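Local coordinates for protein nicking enzyme (Staphylococcus aureus, PDB 4HTE) that probably nicks plasmid DNA at the origin of transfer as a conjugative relaxase of the MobA/MobL family, of which this chain is the helical C-terminal domain, at residues Tyr52-Leu60 / Leu199-Lys207; Leu218-Leu229 / Ile245-Lys255. All coordinates share one frame; numbering follows the deposited sequence.

Contact 1 of 2, residues Tyr52-Leu60 / Leu199-Lys207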
loop_
_atom_site.group_PDB
_atom_site.type_symbol
_atom_site.label_atom_id
_atom_site.label_comp_id
_atom_site.label_asym_id
_atom_site.label_seq_id
_atom_site.Cartn_x
_atom_site.Cartn_y
_atom_site.Cartn_z
ATOM N N TYR A 52 0.379 -12.338 11.811
ATOM C CA TYR A 52 -1.014 -12.087 12.146
ATOM C C TYR A 52 -1.902 -12.775 11.121
ATOM O O TYR A 52 -2.804 -13.537 11.471
ATOM C CB TYR A 52 -1.295 -10.586 12.158
ATOM C CG TYR A 52 -2.729 -10.235 12.483
ATOM C CD1 TYR A 52 -3.079 -9.756 13.739
ATOM C CD2 TYR A 52 -3.734 -10.387 11.537
ATOM C CE1 TYR A 52 -4.391 -9.433 14.041
ATOM C CE2 TYR A 52 -5.046 -10.068 11.830
ATOM C CZ TYR A 52 -5.370 -9.592 13.082
ATOM O OH TYR A 52 -6.677 -9.274 13.376
ATOM N N ASP A 53 -1.633 -12.501 9.848
ATOM C CA ASP A 53 -2.373 -13.115 8.753
ATOM C C ASP A 53 -2.273 -14.636 8.791
ATOM O O ASP A 53 -3.187 -15.338 8.357
ATOM C CB ASP A 53 -1.844 -12.604 7.413
ATOM C CG ASP A 53 -2.405 -13.374 6.237
ATOM O OD1 ASP A 53 -1.883 -14.471 5.941
ATOM O OD2 ASP A 53 -3.365 -12.882 5.606
ATOM N N LEU A 54 -1.158 -15.143 9.305
ATOM C CA LEU A 54 -0.931 -16.581 9.370
ATOM C C LEU A 54 -1.840 -17.246 10.401
ATOM O O LEU A 54 -2.498 -18.245 10.105
ATOM C CB LEU A 54 0.535 -16.875 9.706
ATOM C CG LEU A 54 1.260 -17.829 8.755
ATOM C CD1 LEU A 54 0.537 -19.166 8.675
ATOM C CD2 LEU A 54 1.404 -17.205 7.371
ATOM N N LYS A 55 -1.871 -16.686 11.607
ATOM C CA LYS A 55 -2.648 -17.255 12.706
ATOM C C LYS A 55 -4.090 -17.508 12.293
ATOM O O LYS A 55 -4.730 -18.446 12.769
ATOM C CB LYS A 55 -2.619 -16.320 13.920
ATOM N N GLN A 56 -4.600 -16.668 11.401
ATOM C CA GLN A 56 -5.987 -16.774 10.979
ATOM C C GLN A 56 -6.211 -17.994 10.094
ATOM O O GLN A 56 -7.220 -18.685 10.225
ATOM C CB GLN A 56 -6.413 -15.502 10.252
ATOM C CG GLN A 56 -6.417 -14.278 11.145
ATOM C CD GLN A 56 -6.788 -13.017 10.394
ATOM O OE1 GLN A 56 -6.617 -12.932 9.176
ATOM N NE2 GLN A 56 -7.307 -12.030 11.116
ATOM N N LYS A 57 -5.271 -18.262 9.196
ATOM C CA LYS A 57 -5.383 -19.423 8.324
ATOM C C LYS A 57 -5.239 -20.707 9.133
ATOM O O LYS A 57 -5.788 -21.747 8.772
ATOM C CB LYS A 57 -4.325 -19.370 7.222
ATOM C CG LYS A 57 -4.427 -18.135 6.344
ATOM C CD LYS A 57 -3.589 -18.279 5.086
ATOM C CE LYS A 57 -3.677 -17.036 4.212
ATOM N NZ LYS A 57 -3.358 -17.325 2.784
ATOM N N THR A 58 -4.496 -20.620 10.231
ATOM C CA THR A 58 -4.255 -21.771 11.092
ATOM C C THR A 58 -5.574 -22.378 11.542
ATOM O O THR A 58 -5.788 -23.583 11.419
ATOM C CB THR A 58 -3.406 -21.371 12.313
ATOM O OG1 THR A 58 -2.136 -20.875 11.874
ATOM C CG2 THR A 58 -3.039 -22.599 13.134
ATOM N N SER A 59 -6.452 -21.529 12.064
ATOM C CA SER A 59 -7.754 -21.959 12.558
ATOM C C SER A 59 -8.465 -22.970 11.657
ATOM O O SER A 59 -9.170 -23.851 12.154
ATOM C CB SER A 59 -8.664 -20.746 12.775
ATOM O OG SER A 59 -8.498 -19.777 11.753
ATOM N N LEU A 60 -8.281 -22.852 10.344
ATOM C CA LEU A 60 -9.070 -23.639 9.393
ATOM C C LEU A 60 -8.619 -25.102 9.257
ATOM O O LEU A 60 -9.454 -26.005 9.198
ATOM C CB LEU A 60 -9.065 -22.968 8.014
ATOM C CG LEU A 60 -9.368 -21.465 7.961
ATOM C CD1 LEU A 60 -9.989 -21.100 6.615
ATOM C CD2 LEU A 60 -10.272 -21.027 9.103
ATOM N N LEU A 199 -15.791 -21.895 11.482
ATOM C CA LEU A 199 -14.463 -21.306 11.395
ATOM C C LEU A 199 -14.289 -20.534 10.094
ATOM O O LEU A 199 -13.670 -19.469 10.075
ATOM C CB LEU A 199 -13.392 -22.390 11.514
ATOM C CG LEU A 199 -13.395 -23.158 12.838
ATOM C CD1 LEU A 199 -12.250 -24.156 12.884
ATOM C CD2 LEU A 199 -13.319 -22.201 14.018
ATOM N N LYS A 200 -14.833 -21.068 9.006
ATOM C CA LYS A 200 -14.778 -20.378 7.725
ATOM C C LYS A 200 -15.646 -19.129 7.764
ATOM O O LYS A 200 -15.261 -18.078 7.260
ATOM C CB LYS A 200 -15.230 -21.306 6.597
ATOM C CG LYS A 200 -14.303 -22.489 6.374
ATOM C CD LYS A 200 -14.935 -23.555 5.492
ATOM C CE LYS A 200 -14.292 -23.605 4.114
ATOM N NZ LYS A 200 -14.495 -24.931 3.466
ATOM N N ILE A 201 -16.819 -19.247 8.371
ATOM C CA ILE A 201 -17.731 -18.120 8.471
ATOM C C ILE A 201 -17.043 -16.962 9.186
ATOM O O ILE A 201 -17.109 -15.819 8.738
ATOM C CB ILE A 201 -19.025 -18.508 9.211
ATOM C CG1 ILE A 201 -19.667 -19.724 8.535
ATOM C CG2 ILE A 201 -19.984 -17.329 9.255
ATOM C CD1 ILE A 201 -21.165 -19.803 8.681
ATOM N N ASP A 202 -16.370 -17.263 10.292
ATOM C CA ASP A 202 -15.663 -16.241 11.054
ATOM C C ASP A 202 -14.458 -15.710 10.284
ATOM O O ASP A 202 -14.202 -14.506 10.267
ATOM C CB ASP A 202 -15.219 -16.798 12.406
ATOM C CG ASP A 202 -16.382 -17.019 13.349
ATOM O OD1 ASP A 202 -17.343 -16.221 13.303
ATOM O OD2 ASP A 202 -16.339 -17.992 14.132
ATOM N N TYR A 203 -13.721 -16.612 9.648
ATOM C CA TYR A 203 -12.578 -16.226 8.835
ATOM C C TYR A 203 -12.986 -15.114 7.873
ATOM O O TYR A 203 -12.419 -14.024 7.899
ATOM C CB TYR A 203 -12.044 -17.438 8.070
ATOM C CG TYR A 203 -10.794 -17.164 7.264
ATOM C CD1 TYR A 203 -9.589 -16.873 7.892
ATOM C CD2 TYR A 203 -10.816 -17.213 5.877
ATOM C CE1 TYR A 203 -8.441 -16.626 7.158
ATOM C CE2 TYR A 203 -9.674 -16.969 5.135
ATOM C CZ TYR A 203 -8.489 -16.677 5.779
ATOM O OH TYR A 203 -7.352 -16.435 5.043
ATOM N N TYR A 204 -13.985 -15.387 7.041
ATOM C CA TYR A 204 -14.481 -14.402 6.086
ATOM C C TYR A 204 -14.871 -13.114 6.803
ATOM O O TYR A 204 -14.486 -12.019 6.394
ATOM C CB TYR A 204 -15.688 -14.957 5.320
ATOM C CG TYR A 204 -15.404 -16.230 4.548
ATOM C CD1 TYR A 204 -14.153 -16.468 3.991
ATOM C CD2 TYR A 204 -16.389 -17.197 4.380
ATOM C CE1 TYR A 204 -13.891 -17.629 3.288
ATOM C CE2 TYR A 204 -16.134 -18.363 3.678
ATOM C CZ TYR A 204 -14.884 -18.572 3.135
ATOM O OH TYR A 204 -14.624 -19.730 2.435
ATOM N N THR A 205 -15.636 -13.252 7.880
ATOM C CA THR A 205 -16.116 -12.096 8.617
ATOM C C THR A 205 -14.943 -11.213 9.025
ATOM O O THR A 205 -15.004 -9.989 8.913
ATOM C CB THR A 205 -16.891 -12.520 9.872
ATOM O OG1 THR A 205 -17.630 -13.716 9.595
ATOM C CG2 THR A 205 -17.848 -11.424 10.297
ATOM N N ASN A 206 -13.871 -11.844 9.490
ATOM C CA ASN A 206 -12.690 -11.115 9.928
ATOM C C ASN A 206 -12.015 -10.422 8.751
ATOM O O ASN A 206 -11.619 -9.261 8.848
ATOM C CB ASN A 206 -11.708 -12.062 10.618
ATOM C CG ASN A 206 -10.651 -11.325 11.416
ATOM O OD1 ASN A 206 -9.505 -11.199 10.985
ATOM N ND2 ASN A 206 -11.034 -10.828 12.587
ATOM N N LYS A 207 -11.895 -11.137 7.637
ATOM C CA LYS A 207 -11.286 -10.581 6.434
ATOM C C LYS A 207 -11.988 -9.296 6.012
ATOM O O LYS A 207 -11.361 -8.392 5.463
ATOM C CB LYS A 207 -11.323 -11.592 5.280
ATOM C CG LYS A 207 -10.499 -12.853 5.514
ATOM C CD LYS A 207 -9.010 -12.561 5.598
ATOM C CE LYS A 207 -8.320 -12.781 4.266
ATOM N NZ LYS A 207 -6.849 -12.589 4.380
#
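Tyr203 carries the packed half of this contact, its ring reaching from helix 198-227 to the last turns of helix 41-58. With CG anti to the backbone N, chi1 -176° carries the ring across to Gln56, Lys57 and Leu60. Leu60 CD1 lies over one face, 4.2 Å from the Tyr203 ring centroid and 18° off the normal, a CH-pi contact; Lys207 CG of the ring's own helix lies over the opposite face. Gln56 CB comes in at the edge, in the ring plane, 3.9 Å from Tyr203 CE1, and the aliphatic run of Lys57 passes the phenol oxygen, Lys57 CG being 3.6 Å from Tyr203 OH. The other methyl of Leu60 extends the apolar patch along the second helix, Leu60 CD2 sitting 4.2 Å from Leu199 CB. Toward Asn206 and the ammonium end of Lys207 the contact loosens and turns polar. The Asp53 OD2 to Lys207 NZ salt bridge is long at 3.7 Å. The Gln56 and Asn206 amides come too close in the model for a bond to be read from them. The solvent side is marked by Lys57 and Tyr52, both exposed; Tyr52 reaches Asn206 with its hydroxyl at the margin. Ile201 and Tyr204 pack on helix 159-179, whereas Leu54 and Thr58 pack on helix 64-99. The two segments bury 463 Å² in all; their axes approach to 10.7 Å, with N-to-C directions 157° apart. This is near-antiparallel packing of helices distant in sequence, joining the end of helix 41-58, within the middle helical domain family region, to the start of the long helix 198-227 in an all-helical fold.

Contact 2 of 2, residues Leu218-Leu229 / Ile245-Lys255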
loop_
_atom_site.group_PDB
_atom_site.type_symbol
_atom_site.label_atom_id
_atom_site.label_comp_id
_atom_site.label_asym_id
_atom_site.label_seq_id
_atom_site.Cartn_x
_atom_site.Cartn_y
_atom_site.Cartn_z
ATOM N N LEU A 218 -4.784 3.242 3.715
ATOM C CA LEU A 218 -4.673 3.904 2.420
ATOM C C LEU A 218 -4.848 5.410 2.558
ATOM O O LEU A 218 -4.018 6.186 2.084
ATOM C CB LEU A 218 -5.729 3.357 1.456
ATOM C CG LEU A 218 -5.513 3.707 -0.017
ATOM C CD1 LEU A 218 -4.397 2.850 -0.596
ATOM C CD2 LEU A 218 -6.796 3.548 -0.816
ATOM N N GLU A 219 -5.937 5.816 3.207
ATOM C CA GLU A 219 -6.243 7.231 3.391
ATOM C C GLU A 219 -5.065 7.971 4.017
ATOM O O GLU A 219 -4.706 9.061 3.578
ATOM C CB GLU A 219 -7.495 7.396 4.256
ATOM C CG GLU A 219 -7.847 8.843 4.567
ATOM C CD GLU A 219 -9.325 9.140 4.378
ATOM O OE1 GLU A 219 -10.155 8.235 4.608
ATOM O OE2 GLU A 219 -9.656 10.282 3.994
ATOM N N ASP A 220 -4.465 7.373 5.041
ATOM C CA ASP A 220 -3.286 7.950 5.674
ATOM C C ASP A 220 -2.120 7.963 4.689
ATOM O O ASP A 220 -1.427 8.968 4.536
ATOM C CB ASP A 220 -2.904 7.149 6.922
ATOM C CG ASP A 220 -3.983 7.175 7.988
ATOM O OD1 ASP A 220 -4.719 8.182 8.068
ATOM O OD2 ASP A 220 -4.093 6.191 8.749
ATOM N N TYR A 221 -1.921 6.833 4.020
ATOM C CA TYR A 221 -0.839 6.669 3.056
ATOM C C TYR A 221 -0.941 7.686 1.924
ATOM O O TYR A 221 0.071 8.123 1.381
ATOM C CB TYR A 221 -0.871 5.248 2.497
ATOM C CG TYR A 221 0.082 4.983 1.351
ATOM C CD1 TYR A 221 1.451 4.911 1.560
ATOM C CD2 TYR A 221 -0.396 4.778 0.064
ATOM C CE1 TYR A 221 2.321 4.658 0.511
ATOM C CE2 TYR A 221 0.461 4.525 -0.987
ATOM C CZ TYR A 221 1.817 4.464 -0.760
ATOM O OH TYR A 221 2.669 4.212 -1.811
ATOM N N TYR A 222 -2.167 8.055 1.568
ATOM C CA TYR A 222 -2.380 9.093 0.569
ATOM C C TYR A 222 -2.096 10.453 1.193
ATOM O O TYR A 222 -1.301 11.234 0.671
ATOM C CB TYR A 222 -3.814 9.052 0.032
ATOM C CG TYR A 222 -4.091 7.949 -0.975
ATOM C CD1 TYR A 222 -3.128 6.996 -1.289
ATOM C CD2 TYR A 222 -5.318 7.874 -1.624
ATOM C CE1 TYR A 222 -3.387 5.991 -2.211
ATOM C CE2 TYR A 222 -5.584 6.877 -2.548
ATOM C CZ TYR A 222 -4.617 5.938 -2.836
ATOM O OH TYR A 222 -4.885 4.950 -3.756
ATOM N N ASP A 223 -2.744 10.718 2.324
ATOM C CA ASP A 223 -2.621 11.999 3.013
ATOM C C ASP A 223 -1.178 12.490 3.051
ATOM O O ASP A 223 -0.905 13.660 2.779
ATOM C CB ASP A 223 -3.164 11.889 4.441
ATOM C CG ASP A 223 -4.679 11.852 4.491
ATOM O OD1 ASP A 223 -5.320 12.432 3.588
ATOM O OD2 ASP A 223 -5.230 11.247 5.438
ATOM N N VAL A 224 -0.258 11.592 3.391
ATOM C CA VAL A 224 1.153 11.947 3.498
ATOM C C VAL A 224 1.712 12.349 2.137
ATOM O O VAL A 224 2.502 13.288 2.035
ATOM C CB VAL A 224 1.995 10.788 4.090
ATOM C CG1 VAL A 224 1.957 9.568 3.186
ATOM C CG2 VAL A 224 3.430 11.230 4.324
ATOM N N GLN A 225 1.289 11.641 1.094
ATOM C CA GLN A 225 1.733 11.942 -0.262
ATOM C C GLN A 225 1.176 13.283 -0.728
ATOM O O GLN A 225 1.905 14.119 -1.263
ATOM C CB GLN A 225 1.290 10.843 -1.232
ATOM C CG GLN A 225 1.994 9.512 -1.040
ATOM C CD GLN A 225 1.518 8.459 -2.023
ATOM O OE1 GLN A 225 1.104 7.368 -1.629
ATOM N NE2 GLN A 225 1.575 8.780 -3.311
ATOM N N ILE A 226 -0.119 13.482 -0.510
ATOM C CA ILE A 226 -0.811 14.666 -1.006
ATOM C C ILE A 226 -0.287 15.924 -0.321
ATOM O O ILE A 226 -0.352 17.018 -0.881
ATOM C CB ILE A 226 -2.339 14.550 -0.807
ATOM C CG1 ILE A 226 -2.867 13.297 -1.515
ATOM C CG2 ILE A 226 -3.045 15.793 -1.333
ATOM C CD1 ILE A 226 -4.360 13.097 -1.401
ATOM N N LYS A 227 0.248 15.766 0.885
ATOM C CA LYS A 227 0.826 16.890 1.609
ATOM C C LYS A 227 1.971 17.509 0.811
ATOM O O LYS A 227 2.183 18.721 0.857
ATOM C CB LYS A 227 1.327 16.441 2.983
ATOM N N GLU A 228 2.701 16.674 0.076
ATOM C CA GLU A 228 3.836 17.141 -0.716
ATOM C C GLU A 228 3.402 17.819 -2.011
ATOM O O GLU A 228 4.226 18.403 -2.713
ATOM C CB GLU A 228 4.771 15.977 -1.048
ATOM C CG GLU A 228 5.512 15.426 0.153
ATOM C CD GLU A 228 6.356 14.215 -0.190
ATOM O OE1 GLU A 228 5.807 13.240 -0.750
ATOM O OE2 GLU A 228 7.571 14.239 0.100
ATOM N N LEU A 229 2.115 17.739 -2.330
ATOM C CA LEU A 229 1.601 18.336 -3.556
ATOM C C LEU A 229 1.237 19.802 -3.346
ATOM O O LEU A 229 1.230 20.589 -4.293
ATOM C CB LEU A 229 0.381 17.564 -4.063
ATOM C CG LEU A 229 0.632 16.173 -4.646
ATOM C CD1 LEU A 229 -0.680 15.555 -5.105
ATOM C CD2 LEU A 229 1.623 16.234 -5.798
ATOM N N ILE A 245 -12.334 10.115 0.602
ATOM C CA ILE A 245 -11.256 9.239 0.144
ATOM C C ILE A 245 -11.265 9.038 -1.371
ATOM O O ILE A 245 -10.214 9.063 -2.013
ATOM C CB ILE A 245 -11.308 7.857 0.830
ATOM C CG1 ILE A 245 -10.016 7.087 0.549
ATOM C CG2 ILE A 245 -12.524 7.059 0.363
ATOM C CD1 ILE A 245 -9.958 5.724 1.195
ATOM N N LYS A 246 -12.449 8.835 -1.940
ATOM C CA LYS A 246 -12.569 8.622 -3.377
ATOM C C LYS A 246 -11.961 9.796 -4.134
ATOM O O LYS A 246 -11.202 9.609 -5.085
ATOM C CB LYS A 246 -14.036 8.443 -3.775
ATOM N N GLU A 247 -12.299 11.007 -3.704
ATOM C CA GLU A 247 -11.759 12.218 -4.310
ATOM C C GLU A 247 -10.237 12.246 -4.205
ATOM O O GLU A 247 -9.553 12.712 -5.116
ATOM C CB GLU A 247 -12.348 13.458 -3.634
ATOM N N LYS A 248 -9.713 11.750 -3.087
ATOM C CA LYS A 248 -8.270 11.705 -2.872
ATOM C C LYS A 248 -7.590 10.759 -3.860
ATOM O O LYS A 248 -6.515 11.061 -4.379
ATOM C CB LYS A 248 -7.951 11.292 -1.431
ATOM C CG LYS A 248 -8.257 12.364 -0.397
ATOM C CD LYS A 248 -7.966 11.888 1.019
ATOM C CE LYS A 248 -8.353 12.936 2.050
ATOM N NZ LYS A 248 -8.016 12.521 3.439
ATOM N N GLN A 249 -8.220 9.616 -4.123
ATOM C CA GLN A 249 -7.686 8.651 -5.080
ATOM C C GLN A 249 -7.573 9.278 -6.462
ATOM O O GLN A 249 -6.557 9.131 -7.140
ATOM C CB GLN A 249 -8.585 7.417 -5.153
ATOM C CG GLN A 249 -8.162 6.399 -6.204
ATOM C CD GLN A 249 -7.086 5.457 -5.705
ATOM O OE1 GLN A 249 -7.380 4.448 -5.067
ATOM N NE2 GLN A 249 -5.831 5.782 -5.990
ATOM N N GLN A 250 -8.627 9.975 -6.875
ATOM C CA GLN A 250 -8.656 10.622 -8.180
ATOM C C GLN A 250 -7.466 11.558 -8.355
ATOM O O GLN A 250 -6.967 11.737 -9.467
ATOM C CB GLN A 250 -9.960 11.398 -8.365
ATOM C CG GLN A 250 -11.198 10.521 -8.397
ATOM C CD GLN A 250 -12.469 11.314 -8.612
ATOM O OE1 GLN A 250 -12.456 12.546 -8.606
ATOM N NE2 GLN A 250 -13.578 10.611 -8.804
ATOM N N LEU A 251 -7.016 12.156 -7.257
ATOM C CA LEU A 251 -5.847 13.026 -7.296
ATOM C C LEU A 251 -4.582 12.204 -7.492
ATOM O O LEU A 251 -3.761 12.516 -8.350
ATOM C CB LEU A 251 -5.733 13.850 -6.012
ATOM C CG LEU A 251 -4.540 14.811 -5.980
ATOM C CD1 LEU A 251 -4.723 15.942 -6.984
ATOM C CD2 LEU A 251 -4.321 15.362 -4.582
ATOM N N ILE A 252 -4.424 11.159 -6.689
ATOM C CA ILE A 252 -3.266 10.287 -6.810
ATOM C C ILE A 252 -3.154 9.803 -8.247
ATOM O O ILE A 252 -2.102 9.921 -8.871
ATOM C CB ILE A 252 -3.367 9.071 -5.874
ATOM C CG1 ILE A 252 -3.391 9.519 -4.411
ATOM C CG2 ILE A 252 -2.202 8.124 -6.110
ATOM C CD1 ILE A 252 -2.174 10.314 -3.986
ATOM N N ASP A 253 -4.249 9.264 -8.771
ATOM C CA ASP A 253 -4.291 8.818 -10.156
ATOM C C ASP A 253 -3.892 9.959 -11.082
ATOM O O ASP A 253 -3.101 9.776 -12.008
ATOM C CB ASP A 253 -5.689 8.319 -10.517
ATOM C CG ASP A 253 -6.016 6.984 -9.881
ATOM O OD1 ASP A 253 -5.080 6.182 -9.670
ATOM O OD2 ASP A 253 -7.207 6.732 -9.599
ATOM N N PHE A 254 -4.442 11.141 -10.823
ATOM C CA PHE A 254 -4.135 12.316 -11.625
ATOM C C PHE A 254 -2.656 12.680 -11.509
ATOM O O PHE A 254 -2.050 13.164 -12.463
ATOM C CB PHE A 254 -5.004 13.498 -11.190
ATOM C CG PHE A 254 -4.837 14.718 -12.047
ATOM C CD1 PHE A 254 -3.839 15.638 -11.773
ATOM C CD2 PHE A 254 -5.677 14.945 -13.125
ATOM C CE1 PHE A 254 -3.679 16.763 -12.560
ATOM C CE2 PHE A 254 -5.522 16.068 -13.915
ATOM C CZ PHE A 254 -4.523 16.977 -13.631
ATOM N N LYS A 255 -2.080 12.439 -10.337
ATOM C CA LYS A 255 -0.681 12.759 -10.093
ATOM C C LYS A 255 0.229 11.857 -10.916
ATOM O O LYS A 255 1.153 12.328 -11.580
ATOM C CB LYS A 255 -0.355 12.597 -8.609
ATOM C CG LYS A 255 1.071 12.971 -8.239
ATOM C CD LYS A 255 1.556 12.182 -7.031
ATOM C CE LYS A 255 1.884 10.735 -7.388
ATOM N NZ LYS A 255 3.116 10.622 -8.222
#
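Lys248 extends its whole chain across to helix 198-227 as a knob among Glu219, Tyr222, Asp223 and Ile226, and its ammonium closes a salt-bridge network. Lys248 NZ donates to Glu219 OE2 at 2.8 Å, on the anti lone pair, and to Asp223 OD1 at 2.7 Å, on the syn lone pair. A weak bond to Asn240 adds a third partner, and the two carboxylates would favour the charged form of this buried lysine. Tyr222 OH receives a weak bond from Gln249 NE2 (2.6 Å, 117° at the hydrogen), while Gln249 OE1 accepts from Leu159 N and is hydrogen-bonded to Ser158 OG, at the start of helix 159-179. The two helices, whose segment axes approach to 10.5 Å and cross at 49°, are linked through the short helix 233-242 and pack as neighbours of an all-helical domain. Further along the helices the interface is apolar. Ile252 CG1 stands over the centre of the Tyr222 ring, 3.7 Å from the centroid, with Leu218 CG on the opposite face. Leu251, its CG anti to the backbone N (chi1 -179°), places CD2 against Ile226 CG2 (3.5 Å) and Leu229 CD1 (3.7 Å). Next along, Lys255 lays its CG 4.1 Å from Leu229 CD2.

Helix 198-227 serves both contacts: its first turns meet the end of helix 41-58 in contact 1, and its last turns meet helix 245-269 in contact 2. The two follow one another along the chain without touching, about 31 Å between centres and about 13 Å between nearest atoms. Contact 1 is peripheral, its centre about 22 Å from the chain centre, and contact 2 is more central at about 12 Å. Contact 2 is the one near calcium: the Lys255 side chain is about 9 Å from a bound calcium ion, and about 10 and 11 Å from the side chains of Asp320 and Asp328, which bind calcium in a structure of this protein.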